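Local atomic coordinates of diguanylate cyclase (Xanthomonas campestris pv. campestris, PDB entry 5H5O), a protein that probably makes cyclic di-GMP from GTP through a GGDEF domain and binds cyclic GMP in the cyclic nucleotide-binding domain that makes up most of this chain. Residues M20-A25 against D87-E92; A4-E9 against A110-R115; L49-D54 against R78-S83. One frame throughout, in Å; residues are numbered along the deposited sequence.

Contact 1 (M20-A25 against D87-E92); sequences MREIAA and DSRLIE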
loop_
_atom_site.group_PDB
_atom_site.type_symbol
_atom_site.label_atom_id
_atom_site.label_comp_id
_atom_site.label_asym_id
_atom_site.label_seq_id
_atom_site.Cartn_x
_atom_site.Cartn_y
_atom_site.Cartn_z
HETATM N N MSE A 20 -24.456 0.501 -4.793
HETATM C CA MSE A 20 -24.796 -0.619 -3.916
HETATM C C MSE A 20 -25.039 -1.855 -4.751
HETATM O O MSE A 20 -25.466 -1.775 -5.905
HETATM C CB MSE A 20 -26.043 -0.306 -3.070
HETATM C CG MSE A 20 -25.941 0.990 -2.266
HETATM SE SE MSE A 20 -24.342 1.057 -1.143
HETATM C CE MSE A 20 -24.731 -0.493 -0.055
ATOM N N ARG A 21 -24.795 -3.003 -4.147
ATOM C CA ARG A 21 -24.879 -4.262 -4.857
ATOM C C ARG A 21 -25.419 -5.301 -3.886
ATOM O O ARG A 21 -24.902 -5.462 -2.778
ATOM C CB ARG A 21 -23.483 -4.649 -5.367
ATOM C CG ARG A 21 -23.459 -5.488 -6.632
ATOM C CD ARG A 21 -24.159 -4.805 -7.802
ATOM N NE ARG A 21 -23.287 -3.999 -8.658
ATOM C CZ ARG A 21 -23.671 -3.502 -9.835
ATOM N NH1 ARG A 21 -24.898 -3.742 -10.283
ATOM N NH2 ARG A 21 -22.848 -2.772 -10.574
ATOM N N GLU A 22 -26.478 -5.988 -4.289
ATOM C CA GLU A 22 -27.017 -7.066 -3.476
ATOM C C GLU A 22 -26.473 -8.364 -3.999
ATOM O O GLU A 22 -26.300 -8.532 -5.202
ATOM C CB GLU A 22 -28.546 -7.083 -3.540
ATOM C CG GLU A 22 -29.183 -5.930 -2.796
ATOM C CD GLU A 22 -30.661 -5.790 -3.081
ATOM O OE1 GLU A 22 -31.273 -6.769 -3.558
ATOM O OE2 GLU A 22 -31.205 -4.691 -2.831
ATOM N N ILE A 23 -26.168 -9.285 -3.103
ATOM C CA ILE A 23 -25.700 -10.568 -3.562
ATOM C C ILE A 23 -26.278 -11.681 -2.703
ATOM O O ILE A 23 -26.247 -11.621 -1.472
ATOM C CB ILE A 23 -24.145 -10.607 -3.718
ATOM C CG1 ILE A 23 -23.690 -11.989 -4.182
ATOM C CG2 ILE A 23 -23.418 -10.144 -2.448
ATOM C CD1 ILE A 23 -22.198 -12.203 -4.033
ATOM N N ALA A 24 -26.862 -12.673 -3.359
ATOM C CA ALA A 24 -27.563 -13.730 -2.635
ATOM C C ALA A 24 -26.597 -14.703 -1.971
ATOM O O ALA A 24 -25.454 -14.866 -2.418
ATOM C CB ALA A 24 -28.538 -14.479 -3.570
ATOM N N ALA A 25 -27.069 -15.339 -0.903
ATOM C CA ALA A 25 -26.367 -16.433 -0.247
ATOM C C ALA A 25 -25.903 -17.475 -1.261
ATOM O O ALA A 25 -26.686 -17.946 -2.078
ATOM C CB ALA A 25 -27.273 -17.077 0.785
ATOM N N ASP A 87 -27.074 -13.848 2.460
ATOM C CA ASP A 87 -27.503 -12.699 1.670
ATOM C C ASP A 87 -26.702 -11.492 2.147
ATOM O O ASP A 87 -26.641 -11.209 3.336
ATOM C CB ASP A 87 -29.003 -12.426 1.857
ATOM C CG ASP A 87 -29.895 -13.384 1.061
ATOM O OD1 ASP A 87 -29.406 -14.382 0.482
ATOM O OD2 ASP A 87 -31.114 -13.122 1.017
ATOM N N SER A 88 -26.079 -10.778 1.225
ATOM C CA SER A 88 -25.187 -9.706 1.629
ATOM C C SER A 88 -25.427 -8.455 0.816
ATOM O O SER A 88 -25.981 -8.507 -0.281
ATOM C CB SER A 88 -23.728 -10.155 1.474
ATOM O OG SER A 88 -23.406 -11.118 2.450
ATOM N N ARG A 89 -25.006 -7.320 1.353
ATOM C CA ARG A 89 -25.065 -6.083 0.586
ATOM C C ARG A 89 -23.696 -5.444 0.656
ATOM O O ARG A 89 -23.041 -5.479 1.701
ATOM C CB ARG A 89 -26.118 -5.124 1.140
ATOM C CG ARG A 89 -27.552 -5.550 0.936
ATOM C CD ARG A 89 -28.461 -4.581 1.657
ATOM N NE ARG A 89 -29.789 -4.547 1.075
ATOM C CZ ARG A 89 -30.805 -3.864 1.588
ATOM N NH1 ARG A 89 -30.629 -3.162 2.698
ATOM N NH2 ARG A 89 -31.991 -3.893 0.993
ATOM N N LEU A 90 -23.282 -4.851 -0.461
ATOM C CA LEU A 90 -21.935 -4.335 -0.623
ATOM C C LEU A 90 -21.957 -2.939 -1.197
ATOM O O LEU A 90 -22.846 -2.596 -1.982
ATOM C CB LEU A 90 -21.153 -5.220 -1.592
ATOM C CG LEU A 90 -21.094 -6.732 -1.372
ATOM C CD1 LEU A 90 -20.301 -7.398 -2.477
ATOM C CD2 LEU A 90 -20.463 -7.054 -0.042
ATOM N N ILE A 91 -20.972 -2.132 -0.812
ATOM C CA ILE A 91 -20.624 -0.957 -1.610
ATOM C C ILE A 91 -19.646 -1.408 -2.690
ATOM O O ILE A 91 -18.623 -2.036 -2.400
ATOM C CB ILE A 91 -19.950 0.136 -0.772
ATOM C CG1 ILE A 91 -20.928 0.680 0.278
ATOM C CG2 ILE A 91 -19.410 1.268 -1.683
ATOM C CD1 ILE A 91 -20.213 1.293 1.467
ATOM N N GLU A 92 -19.979 -1.115 -3.940
ATOM C CA GLU A 92 -19.091 -1.400 -5.056
ATOM C C GLU A 92 -18.484 -0.096 -5.574
ATOM O O GLU A 92 -19.202 0.815 -5.982
ATOM C CB GLU A 92 -19.857 -2.118 -6.152
ATOM C CG GLU A 92 -19.074 -2.413 -7.419
ATOM C CD GLU A 92 -19.937 -3.108 -8.462
ATOM O OE1 GLU A 92 -20.411 -4.232 -8.203
ATOM O OE2 GLU A 92 -20.146 -2.522 -9.537
#
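Arg21 and Leu90 form a hydrogen-bonded antiparallel pair, and Ile23 and Ser88 form the next one along; each pair is closed by two backbone bonds, the shorter in the second pair being Ser88 N to Ile23 O at 2.8 Å. The side chains of all four leave on the same face, and here the packing is close. Ile23 CG2 sits 3.9 Å from Ser88 CB and 4.2 Å from Leu90 CD1, while Ser88 OG is held elsewhere, by Gln46 N and Val86 O. On the same face the guanidinium of Arg21 takes Glu92 side-on: NE meets OE1 of Glu92 at 2.9 Å, and Arg21 NH2 reaches Glu92 OE2 with a nearly straight bond of 171°. Both oxygens are approached from above the carboxylate plane, which lies 37° from that of the guanidinium. With CG anti to its backbone N (chi1 177°), Glu92 reaches out fully extended to CD, and the paired bonds restrict rotation of the Arg21 head.

On the other face Met20, modelled as selenomethionine, makes the packed end, its SE 3.7 Å from CG1 of the buried Ile91. The exposed Glu22 and Arg89 are looser: they run side by side, but their salt bridge is long, OE2 of Glu22 standing 4.0 Å from NH2 of Arg89. Past the strand end, Asp87 OD1 accepts from Ala25 N at 2.9 Å.

Strand 88-93 lies between strand 19-23, an outermost strand of the sheet within this chain, and strand 39-44, while Leu29 of strand 28-30 packs on Ile23 and Leu90.

Contact 2 (A4-E9 against A110-R115); sequences ALMTAE and AHFLRR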
loop_
_atom_site.group_PDB
_atom_site.type_symbol
_atom_site.label_atom_id
_atom_site.label_comp_id
_atom_site.label_asym_id
_atom_site.label_seq_id
_atom_site.Cartn_x
_atom_site.Cartn_y
_atom_site.Cartn_z
ATOM N N ALA A 4 -10.327 -5.294 8.468
ATOM C CA ALA A 4 -10.416 -4.058 7.689
ATOM C C ALA A 4 -11.030 -2.859 8.423
ATOM O O ALA A 4 -10.322 -2.095 9.074
ATOM C CB ALA A 4 -11.158 -4.326 6.388
ATOM N N LEU A 5 -12.342 -2.700 8.304
ATOM C CA LEU A 5 -13.064 -1.555 8.880
ATOM C C LEU A 5 -12.708 -0.181 8.296
ATOM O O LEU A 5 -11.628 0.368 8.510
ATOM C CB LEU A 5 -13.031 -1.543 10.415
ATOM C CG LEU A 5 -14.314 -2.060 11.079
ATOM C CD1 LEU A 5 -14.810 -3.379 10.467
ATOM C CD2 LEU A 5 -14.118 -2.234 12.570
HETATM N N MSE A 6 -13.653 0.349 7.537
HETATM C CA MSE A 6 -13.618 1.717 7.089
HETATM C C MSE A 6 -13.980 2.602 8.274
HETATM O O MSE A 6 -14.546 2.115 9.266
HETATM C CB MSE A 6 -14.656 1.910 5.982
HETATM C CG MSE A 6 -14.701 0.780 4.975
HETATM SE SE MSE A 6 -13.160 0.868 3.859
HETATM C CE MSE A 6 -13.533 2.533 2.921
ATOM N N THR A 7 -13.665 3.892 8.166
ATOM C CA THR A 7 -14.177 4.904 9.095
ATOM C C THR A 7 -15.621 5.285 8.683
ATOM O O THR A 7 -16.098 4.896 7.601
ATOM C CB THR A 7 -13.297 6.167 9.085
ATOM O OG1 THR A 7 -13.401 6.800 7.811
ATOM C CG2 THR A 7 -11.822 5.816 9.351
ATOM N N ALA A 8 -16.321 6.020 9.539
ATOM C CA ALA A 8 -17.689 6.446 9.215
ATOM C C ALA A 8 -17.668 7.336 7.955
ATOM O O ALA A 8 -18.468 7.172 7.031
ATOM C CB ALA A 8 -18.304 7.188 10.386
ATOM N N GLU A 9 -16.725 8.267 7.930
ATOM C CA GLU A 9 -16.529 9.136 6.779
ATOM C C GLU A 9 -16.314 8.347 5.477
ATOM O O GLU A 9 -16.958 8.607 4.460
ATOM C CB GLU A 9 -15.309 10.013 7.042
ATOM C CG GLU A 9 -14.937 10.899 5.899
ATOM C CD GLU A 9 -13.712 11.741 6.230
ATOM O OE1 GLU A 9 -12.739 11.192 6.809
ATOM O OE2 GLU A 9 -13.752 12.951 5.932
ATOM N N ALA A 110 -5.838 9.395 1.038
ATOM C CA ALA A 110 -4.470 9.119 1.483
ATOM C C ALA A 110 -4.497 8.344 2.785
ATOM O O ALA A 110 -3.735 7.395 2.985
ATOM C CB ALA A 110 -3.667 10.423 1.644
ATOM N N HIS A 111 -5.387 8.758 3.683
ATOM C CA HIS A 111 -5.528 8.075 4.960
ATOM C C HIS A 111 -5.990 6.632 4.731
ATOM O O HIS A 111 -5.474 5.673 5.347
ATOM C CB HIS A 111 -6.493 8.848 5.858
ATOM C CG HIS A 111 -6.503 8.380 7.277
ATOM N ND1 HIS A 111 -7.511 7.593 7.797
ATOM C CD2 HIS A 111 -5.629 8.588 8.291
ATOM C CE1 HIS A 111 -7.255 7.334 9.066
ATOM N NE2 HIS A 111 -6.119 7.927 9.392
ATOM N N PHE A 112 -6.941 6.466 3.817
ATOM C CA PHE A 112 -7.388 5.126 3.475
ATOM C C PHE A 112 -6.254 4.300 2.862
ATOM O O PHE A 112 -6.086 3.130 3.206
ATOM C CB PHE A 112 -8.588 5.157 2.522
ATOM C CG PHE A 112 -8.849 3.837 1.855
ATOM C CD1 PHE A 112 -9.487 2.805 2.549
ATOM C CD2 PHE A 112 -8.450 3.614 0.545
ATOM C CE1 PHE A 112 -9.720 1.577 1.947
ATOM C CE2 PHE A 112 -8.678 2.386 -0.064
ATOM C CZ PHE A 112 -9.312 1.363 0.639
ATOM N N LEU A 113 -5.491 4.892 1.941
ATOM C CA LEU A 113 -4.432 4.131 1.271
ATOM C C LEU A 113 -3.349 3.705 2.259
ATOM O O LEU A 113 -2.749 2.627 2.162
ATOM C CB LEU A 113 -3.809 4.971 0.152
ATOM C CG LEU A 113 -4.691 5.182 -1.075
ATOM C CD1 LEU A 113 -4.046 6.173 -2.059
ATOM C CD2 LEU A 113 -4.987 3.852 -1.765
ATOM N N ARG A 114 -3.081 4.588 3.201
ATOM C CA ARG A 114 -2.144 4.315 4.267
ATOM C C ARG A 114 -2.603 3.106 5.089
ATOM O O ARG A 114 -1.823 2.177 5.331
ATOM C CB ARG A 114 -2.052 5.559 5.140
ATOM C CG ARG A 114 -0.993 5.522 6.179
ATOM C CD ARG A 114 -0.638 6.939 6.556
ATOM N NE ARG A 114 0.227 6.964 7.722
ATOM C CZ ARG A 114 0.503 8.069 8.403
ATOM N NH1 ARG A 114 -0.022 9.231 8.020
ATOM N NH2 ARG A 114 1.297 8.008 9.464
ATOM N N ARG A 115 -3.868 3.119 5.515
ATOM C CA ARG A 115 -4.426 1.986 6.230
ATOM C C ARG A 115 -4.409 0.712 5.385
ATOM O O ARG A 115 -4.201 -0.366 5.915
ATOM C CB ARG A 115 -5.844 2.274 6.734
ATOM C CG ARG A 115 -5.926 3.380 7.763
ATOM C CD ARG A 115 -7.061 3.117 8.775
ATOM N NE ARG A 115 -8.210 2.435 8.179
ATOM C CZ ARG A 115 -9.054 3.010 7.330
ATOM N NH1 ARG A 115 -8.858 4.275 6.964
ATOM N NH2 ARG A 115 -10.069 2.316 6.825
#
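A Met-aromatic contact, Met6 to Phe112, joins the segment leading into helix 8-17 to helix 106-121, beside a helix cap at Thr7. The selenium of Met6, modelled as selenomethionine, lies 4.0 Å from Phe112 CE1 and approaches the ring obliquely, 65° off its normal and 5.1 Å from the centroid. The Met6 side chain bends at chi2 and again at chi3 (-67°), the second turn placing CE 4.1 Å from Phe112 CD1. Phe112 is buried, its ring also meeting Phe14 and, edge-to-face, Phe65, while Leu113 on the same helix touches Ile117 of the second subunit.

Next to this apolar patch, Arg115 reaches back across. Its NH2 lies 3.0 Å from Leu5 O, a weak bond bent to 132° at the hydrogen. Thr7 CG2 rests over one face of the guanidinium, 4.1 Å from NH1 of Arg115. Thr7, at the N-cap position, caps a backbone N of the helix with its side chain, and Glu10 OE1 takes the backbone N of Thr7 in return, as in a capping box.

Through OE2, Glu10 also forms a salt bridge with Arg115 NH1, and therefore accepts from both the guanidinium and the Thr7 backbone N. The Arg115 charge is probably balanced chiefly by this carboxylate, with the Leu5 carbonyl adding a lesser pull that links the N-terminal segment to the long helix.

Contact 3 (L49-D54 against R78-S83); sequences LDFGED and RSAGAS. With PCG (cyclic guanosine monophosphate), chain C.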
loop_
_atom_site.group_PDB
_atom_site.type_symbol
_atom_site.label_atom_id
_atom_site.label_comp_id
_atom_site.label_asym_id
_atom_site.label_seq_id
_atom_site.Cartn_x
_atom_site.Cartn_y
_atom_site.Cartn_z
ATOM N N LEU A 49 -13.565 -15.093 1.583
ATOM C CA LEU A 49 -12.436 -15.097 0.667
ATOM C C LEU A 49 -11.746 -16.467 0.650
ATOM O O LEU A 49 -11.324 -16.978 1.687
ATOM C CB LEU A 49 -11.444 -13.999 1.041
ATOM C CG LEU A 49 -12.052 -12.600 1.098
ATOM C CD1 LEU A 49 -10.982 -11.556 1.424
ATOM C CD2 LEU A 49 -12.762 -12.278 -0.207
ATOM N N ASP A 50 -11.625 -17.042 -0.544
ATOM C CA ASP A 50 -10.994 -18.352 -0.717
ATOM C C ASP A 50 -9.670 -18.200 -1.466
ATOM O O ASP A 50 -9.648 -17.957 -2.669
ATOM C CB ASP A 50 -11.942 -19.296 -1.466
ATOM C CG ASP A 50 -11.450 -20.739 -1.488
ATOM O OD1 ASP A 50 -10.237 -20.994 -1.309
ATOM O OD2 ASP A 50 -12.295 -21.632 -1.706
ATOM N N PHE A 51 -8.568 -18.366 -0.747
ATOM C CA PHE A 51 -7.253 -18.140 -1.322
ATOM C C PHE A 51 -6.640 -19.360 -1.980
ATOM O O PHE A 51 -5.467 -19.337 -2.349
ATOM C CB PHE A 51 -6.303 -17.613 -0.260
ATOM C CG PHE A 51 -6.672 -16.266 0.240
ATOM C CD1 PHE A 51 -6.068 -15.134 -0.275
ATOM C CD2 PHE A 51 -7.644 -16.120 1.207
ATOM C CE1 PHE A 51 -6.426 -13.890 0.172
ATOM C CE2 PHE A 51 -7.994 -14.870 1.664
ATOM C CZ PHE A 51 -7.387 -13.760 1.150
ATOM N N GLY A 52 -7.420 -20.424 -2.112
ATOM C CA GLY A 52 -6.923 -21.626 -2.752
ATOM C C GLY A 52 -5.934 -22.364 -1.868
ATOM O O GLY A 52 -5.743 -22.010 -0.690
ATOM N N GLU A 53 -5.295 -23.379 -2.449
ATOM C CA GLU A 53 -4.486 -24.329 -1.692
ATOM C C GLU A 53 -5.284 -24.855 -0.497
ATOM O O GLU A 53 -6.472 -25.176 -0.614
ATOM C CB GLU A 53 -3.159 -23.707 -1.232
ATOM C CG GLU A 53 -2.196 -23.355 -2.363
ATOM C CD GLU A 53 -2.187 -21.867 -2.689
ATOM O OE1 GLU A 53 -1.305 -21.146 -2.174
ATOM O OE2 GLU A 53 -3.059 -21.414 -3.462
ATOM N N ASP A 54 -4.635 -24.912 0.656
ATOM C CA ASP A 54 -5.271 -25.449 1.847
ATOM C C ASP A 54 -5.392 -24.386 2.920
ATOM O O ASP A 54 -5.453 -24.681 4.114
ATOM C CB ASP A 54 -4.479 -26.646 2.336
ATOM C CG ASP A 54 -4.624 -27.835 1.413
ATOM O OD1 ASP A 54 -3.730 -28.708 1.393
ATOM O OD2 ASP A 54 -5.648 -27.880 0.696
ATOM N N ARG A 78 -7.102 -11.392 -9.243
ATOM C CA ARG A 78 -7.716 -11.562 -7.924
ATOM C C ARG A 78 -6.990 -12.640 -7.112
ATOM O O ARG A 78 -6.874 -13.795 -7.548
ATOM C CB ARG A 78 -9.202 -11.922 -8.058
ATOM C CG ARG A 78 -10.094 -10.859 -8.718
ATOM C CD ARG A 78 -10.197 -9.584 -7.900
ATOM N NE ARG A 78 -11.330 -8.757 -8.318
ATOM C CZ ARG A 78 -11.515 -7.502 -7.910
ATOM N NH1 ARG A 78 -10.635 -6.938 -7.081
ATOM N NH2 ARG A 78 -12.563 -6.802 -8.337
ATOM N N SER A 79 -6.496 -12.245 -5.942
ATOM C CA SER A 79 -5.763 -13.144 -5.054
ATOM C C SER A 79 -6.671 -14.196 -4.406
ATOM O O SER A 79 -6.209 -15.218 -3.919
ATOM C CB SER A 79 -5.085 -12.347 -3.951
ATOM O OG SER A 79 -4.399 -11.246 -4.488
ATOM N N ALA A 80 -7.965 -13.940 -4.389
ATOM C CA ALA A 80 -8.878 -14.910 -3.810
ATOM C C ALA A 80 -10.179 -14.907 -4.570
ATOM O O ALA A 80 -10.478 -13.960 -5.294
ATOM C CB ALA A 80 -9.111 -14.616 -2.326
ATOM N N GLY A 81 -10.935 -15.988 -4.428
ATOM C CA GLY A 81 -12.315 -15.994 -4.861
ATOM C C GLY A 81 -13.167 -15.360 -3.771
ATOM O O GLY A 81 -12.892 -15.530 -2.572
ATOM N N ALA A 82 -14.185 -14.610 -4.182
ATOM C CA ALA A 82 -15.097 -13.968 -3.234
ATOM C C ALA A 82 -16.512 -14.471 -3.457
ATOM O O ALA A 82 -16.962 -14.566 -4.603
ATOM C CB ALA A 82 -15.030 -12.432 -3.371
ATOM N N SER A 83 -17.209 -14.792 -2.365
ATOM C CA SER A 83 -18.550 -15.350 -2.452
ATOM C C SER A 83 -19.368 -15.053 -1.194
ATOM O O SER A 83 -18.832 -14.860 -0.100
ATOM C CB SER A 83 -18.502 -16.861 -2.734
ATOM O OG SER A 83 -18.184 -17.601 -1.562
HETATM P PA PCG C . -8.039 -8.696 -4.585
HETATM O O1A PCG C . -8.796 -7.721 -5.422
HETATM O O2A PCG C . -6.738 -9.400 -4.813
HETATM O "O5'" PCG C . -9.046 -9.503 -4.378
HETATM C "C5'" PCG C . -8.852 -10.489 -3.360
HETATM C "C4'" PCG C . -8.678 -9.668 -2.111
HETATM O "O4'" PCG C . -8.422 -10.267 -0.867
HETATM C "C3'" PCG C . -7.590 -8.650 -2.266
HETATM O "O3'" PCG C . -7.869 -7.829 -3.432
HETATM C "C2'" PCG C . -7.626 -8.025 -0.898
HETATM O "O2'" PCG C . -8.477 -6.888 -0.737
HETATM C "C1'" PCG C . -8.153 -9.164 -0.010
HETATM N N9 PCG C . -7.344 -9.926 0.999
HETATM C C8 PCG C . -7.745 -10.197 2.246
HETATM N N7 PCG C . -6.815 -10.888 2.927
HETATM C C5 PCG C . -5.784 -11.079 2.123
HETATM C C6 PCG C . -4.455 -11.737 2.223
HETATM O O6 PCG C . -4.124 -12.279 3.283
HETATM N N1 PCG C . -3.630 -11.723 1.139
HETATM C C2 PCG C . -3.982 -11.131 -0.027
HETATM N N2 PCG C . -3.120 -11.152 -1.065
HETATM N N3 PCG C . -5.204 -10.500 -0.192
HETATM C C4 PCG C . -6.116 -10.447 0.833
#
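The phosphate-binding cassette of the cyclic nucleotide-binding domain, a jelly-roll fold, supplies Arg78, Ser79 and Ala80, and here it runs into strand 81-84 alongside strand 47-50. Asp50 and Gly81 make a hydrogen-bonded antiparallel pair, Asp50 N to Gly81 O at 2.8 Å and Gly81 N to Asp50 O at 2.9 Å. Past the end of its strand the chain turns, Asp50 OD1 accepting from Gly52 N in an Asx turn.

Phe51 carries the contact on to the base, with Ala80 packed on it. Ala80 CB stands over the centre of the Phe51 ring, a CH-pi contact 3.7 Å from the centroid and 11° off the ring normal. The ring meets the guanine obliquely, Phe51 CZ lying 3.3 Å from C5 of the ligand, while N9 lies at the ring's edge. One residue thereby touches both the cassette and the base.

The cyclic phosphate is gripped at both exocyclic oxygens. Arg78 presents the edge of its guanidinium, NH1 meeting O1A of the ligand at 2.6 Å with that oxygen in the guanidinium plane. Arg78 NH2 is hydrogen-bonded to Gln38 O, and the guanidinium makes a cation-pi contact with Phe30, which together would steady the head. O2A receives two bonds from a single residue, from Ser79 N at 3.1 Å and from Ser79 OG at 3.0 Å; chi1 of -48° puts OG beside that backbone N. Glu68, Gly67, Lys58, His76 and Glu124 also hydrogen-bond to cyclic GMP. On the strand side, Leu49 spreads its branches, CD2 against Ala82 CB and CD1 3.6 Å from C8 of the base.

How the contacts relate
From the N terminus, residues 4-9 open the widest loop, which contact 2 closes about a hundred residues later in helix 106-121. Helix 8-17 then leads directly into strand 19-23, where contact 1 begins; its loop closes at 87-92 and lies wholly within that of contact 2. Innermost is contact 3, from 49-54 to 78-83, so all three are nested and none cross. Contact 3 belongs to one four-stranded sheet and contact 1 to the other, the chain passing between them from strand 81-84 to strand 88-93. Contact 2 ties the segment leading into helix 8-17 to helix 106-121, its centre about 23 Å from that of contact 3, on opposite sides of the chain's centre.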